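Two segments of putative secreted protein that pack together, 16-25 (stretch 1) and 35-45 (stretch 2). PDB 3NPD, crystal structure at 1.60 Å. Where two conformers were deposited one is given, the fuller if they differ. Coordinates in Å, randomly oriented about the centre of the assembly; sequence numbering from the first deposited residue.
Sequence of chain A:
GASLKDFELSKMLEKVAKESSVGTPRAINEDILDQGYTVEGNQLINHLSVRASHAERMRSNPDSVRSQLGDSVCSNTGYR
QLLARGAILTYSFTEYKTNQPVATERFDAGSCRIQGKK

Stretch 1, residues 16-25: VAKESSVGTP
Stretch 2, residues 35-45: QGYTVEGNQLI

A single hydroxyl ties helix to strand here: Ser21 OG (chi1 m) donates back to Ala17 O at 2.7 Å and accepts from Tyr37 N, with Tyr37 N to Ser21 OG 2.9 Å and an N-H...O angle of 149°. A serine suits this place because its short side chain can donate and accept at once, and this is the one direct hydrogen bond between the stretches.

The helix, entering before Val16, runs nearly antiparallel to strand 35-40 (174°), the axes 6.7 Å apart at closest. CA atoms pair Ala17 with Tyr37 (4.9 Å), Ser21 with Gly36 (4.3 Å) and Pro25 with Gln35 (4.4 Å). Ala17 suits the close approach, its methyl fitting among three apolar neighbours: CB lies 3.7 Å from Tyr37 CB, 3.7 Å from Leu44 CD1 and 3.9 Å from Val39 CG2. Val16 (t) adds CG1 at 3.8 Å from Leu44 CD2; Leu44 (t, p) comes from the returning strand, joined through a type II' turn, Glu40 to Gln43, with Gly41 at phi 64°, psi -122°.

The CA-to-CB bond of Tyr37 (phi/psi -132/146, chi1 m, chi2 79°) points toward the helix. Ser20 CB sits over one ring face, 3.8 Å from the Tyr37 ring centroid, a CH-pi contact, while Ser20 OG (chi1 m) bonds to Val16 O at 2.9 Å. A water donates to Ser20 OG at 3.0 Å and lies 3.5 Å from Tyr37 OH, a weak bond.

A type II turn runs from Ser21 to Thr24, with Gly23 at phi 87°, psi -4°; Thr24 (chi1 p) closes it, N and OG1 reaching Ser21 O at 3.0 and 2.6 Å. A cis peptide leads into Pro25. Gly36 (92/-161) suits its place doubly: a CB would clash with Thr24 OG1 at 2.7 Å, and this backbone itself calls for glycine.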

# COMPACT_ATOMS: atom_id res chain seq x y z
N VAL A 16 -6.38 8.99 7.22
CA VAL A 16 -5.59 9.02 5.97
C VAL A 16 -6.20 8.10 4.89
O VAL A 16 -6.30 8.47 3.74
CB VAL A 16 -4.10 8.69 6.20
CG1 VAL A 16 -3.32 8.64 4.89
CG2 VAL A 16 -3.49 9.79 7.13
N ALA A 17 -6.56 6.89 5.27
CA ALA A 17 -7.23 5.95 4.35
C ALA A 17 -8.51 6.50 3.71
O ALA A 17 -8.65 6.45 2.49
CB ALA A 17 -7.49 4.63 5.02
N LYS A 18 -9.35 7.15 4.51
CA LYS A 18 -10.59 7.75 4.01
C LYS A 18 -10.32 8.88 3.01
O LYS A 18 -10.91 8.88 1.93
CB LYS A 18 -11.49 8.23 5.15
CG LYS A 18 -12.29 7.13 5.82
CD LYS A 18 -13.13 7.70 6.97
N GLU A 19 -9.43 9.83 3.35
CA GLU A 19 -9.15 10.94 2.44
C GLU A 19 -8.48 10.44 1.15
O GLU A 19 -8.84 10.89 0.05
CB GLU A 19 -8.34 12.06 3.10
CG GLU A 19 -6.96 11.69 3.54
CD GLU A 19 -6.25 12.81 4.26
OE1 GLU A 19 -5.90 13.82 3.61
OE2 GLU A 19 -5.99 12.65 5.48
N SER A 20 -7.55 9.49 1.28
CA SER A 20 -6.82 8.96 0.15
C SER A 20 -7.68 8.07 -0.77
O SER A 20 -7.30 7.87 -1.94
CB SER A 20 -5.60 8.19 0.65
OG SER A 20 -4.74 9.06 1.38
N SER A 21 -8.78 7.53 -0.26
CA SER A 21 -9.70 6.69 -1.05
C SER A 21 -10.72 7.48 -1.91
O SER A 21 -11.39 6.90 -2.77
CB SER A 21 -10.40 5.68 -0.15
OG SER A 21 -9.44 4.83 0.48
N VAL A 22 -10.86 8.79 -1.64
CA VAL A 22 -11.79 9.63 -2.39
C VAL A 22 -11.39 9.57 -3.85
O VAL A 22 -10.20 9.73 -4.17
CB VAL A 22 -11.88 11.08 -1.87
CG1 VAL A 22 -12.87 11.90 -2.77
CG2 VAL A 22 -12.30 11.06 -0.35
N GLY A 23 -12.36 9.28 -4.72
CA GLY A 23 -12.08 9.17 -6.13
C GLY A 23 -11.63 7.81 -6.63
O GLY A 23 -11.40 7.67 -7.86
N THR A 24 -11.43 6.85 -5.73
CA THR A 24 -11.11 5.46 -6.11
C THR A 24 -12.41 4.65 -6.18
O THR A 24 -13.39 4.98 -5.46
CB THR A 24 -10.11 4.81 -5.13
OG1 THR A 24 -10.72 4.62 -3.87
CG2 THR A 24 -8.87 5.70 -5.06
N PRO A 25 -12.42 3.59 -6.99
CA PRO A 25 -11.33 3.16 -7.85
C PRO A 25 -11.04 4.07 -9.02
O PRO A 25 -11.95 4.70 -9.59
CB PRO A 25 -11.79 1.80 -8.36
CG PRO A 25 -13.26 1.93 -8.40
CD PRO A 25 -13.63 2.78 -7.20
N GLN A 35 -7.46 0.94 -6.00
CA GLN A 35 -8.75 0.58 -5.35
C GLN A 35 -8.92 1.23 -3.99
O GLN A 35 -9.90 0.94 -3.31
CB GLN A 35 -8.91 -0.93 -5.24
CG GLN A 35 -8.74 -1.64 -6.54
CD GLN A 35 -8.76 -3.13 -6.36
OE1 GLN A 35 -8.02 -3.66 -5.55
NE2 GLN A 35 -9.55 -3.80 -7.13
N GLY A 36 -8.00 2.12 -3.61
CA GLY A 36 -8.11 2.87 -2.36
C GLY A 36 -7.41 2.16 -1.23
O GLY A 36 -6.54 1.32 -1.45
N TYR A 37 -7.79 2.55 -0.01
CA TYR A 37 -7.06 2.21 1.19
C TYR A 37 -7.92 1.68 2.30
O TYR A 37 -9.08 2.09 2.44
CB TYR A 37 -6.38 3.47 1.73
CG TYR A 37 -5.40 4.06 0.75
CD1 TYR A 37 -5.83 4.83 -0.31
CD2 TYR A 37 -4.00 3.91 0.94
CE1 TYR A 37 -4.91 5.37 -1.25
CE2 TYR A 37 -3.08 4.50 0.07
CZ TYR A 37 -3.53 5.21 -1.03
OH TYR A 37 -2.63 5.79 -1.92
N THR A 38 -7.36 0.76 3.07
CA THR A 38 -7.94 0.25 4.32
C THR A 38 -6.82 0.22 5.37
O THR A 38 -5.65 0.46 5.06
CB THR A 38 -8.59 -1.14 4.20
OG1 THR A 38 -7.58 -2.12 3.93
CG2 THR A 38 -9.71 -1.19 3.13
N VAL A 39 -7.20 -0.05 6.61
CA VAL A 39 -6.25 -0.11 7.71
C VAL A 39 -6.46 -1.44 8.46
O VAL A 39 -7.61 -1.87 8.72
CB VAL A 39 -6.45 1.09 8.68
CG1 VAL A 39 -5.56 0.92 9.92
CG2 VAL A 39 -6.12 2.41 7.96
N GLU A 40 -5.35 -2.10 8.73
CA GLU A 40 -5.33 -3.32 9.59
C GLU A 40 -4.22 -3.09 10.58
O GLU A 40 -3.05 -3.15 10.26
CB GLU A 40 -5.10 -4.58 8.78
CG GLU A 40 -6.19 -4.91 7.80
CD GLU A 40 -7.52 -5.33 8.42
OE1 GLU A 40 -7.56 -5.83 9.59
OE2 GLU A 40 -8.53 -5.19 7.70
N GLY A 41 -4.61 -2.80 11.82
CA GLY A 41 -3.62 -2.53 12.86
C GLY A 41 -2.80 -1.28 12.55
O GLY A 41 -3.37 -0.20 12.31
N ASN A 42 -1.49 -1.47 12.48
CA ASN A 42 -0.55 -0.39 12.16
C ASN A 42 -0.25 -0.26 10.64
O ASN A 42 0.61 0.52 10.27
CB ASN A 42 0.75 -0.48 12.97
CG ASN A 42 1.58 -1.70 12.63
OD1 ASN A 42 1.09 -2.63 11.96
ND2 ASN A 42 2.80 -1.74 13.10
N GLN A 43 -0.95 -1.02 9.79
CA GLN A 43 -0.74 -1.01 8.36
C GLN A 43 -1.80 -0.18 7.66
O GLN A 43 -3.00 -0.43 7.81
CB GLN A 43 -0.81 -2.42 7.77
CG GLN A 43 0.32 -3.29 8.21
CD GLN A 43 0.30 -4.67 7.61
OE1 GLN A 43 0.12 -4.86 6.41
NE2 GLN A 43 0.55 -5.64 8.46
N LEU A 44 -1.34 0.79 6.89
CA LEU A 44 -2.15 1.50 5.89
C LEU A 44 -1.95 0.75 4.58
O LEU A 44 -0.83 0.71 4.05
CB LEU A 44 -1.68 2.96 5.75
CG LEU A 44 -2.39 3.81 4.69
CD1 LEU A 44 -3.91 3.90 4.98
CD2 LEU A 44 -1.74 5.22 4.57
N ILE A 45 -3.01 0.19 4.05
CA ILE A 45 -2.92 -0.73 2.92
C ILE A 45 -3.55 -0.06 1.71
O ILE A 45 -4.72 0.32 1.77
CB ILE A 45 -3.68 -2.04 3.19
CG1 ILE A 45 -3.19 -2.76 4.43
CG2 ILE A 45 -3.62 -3.00 1.92
CD1 ILE A 45 -4.17 -3.76 5.02
O HOH W 1 -2.08 8.55 0.10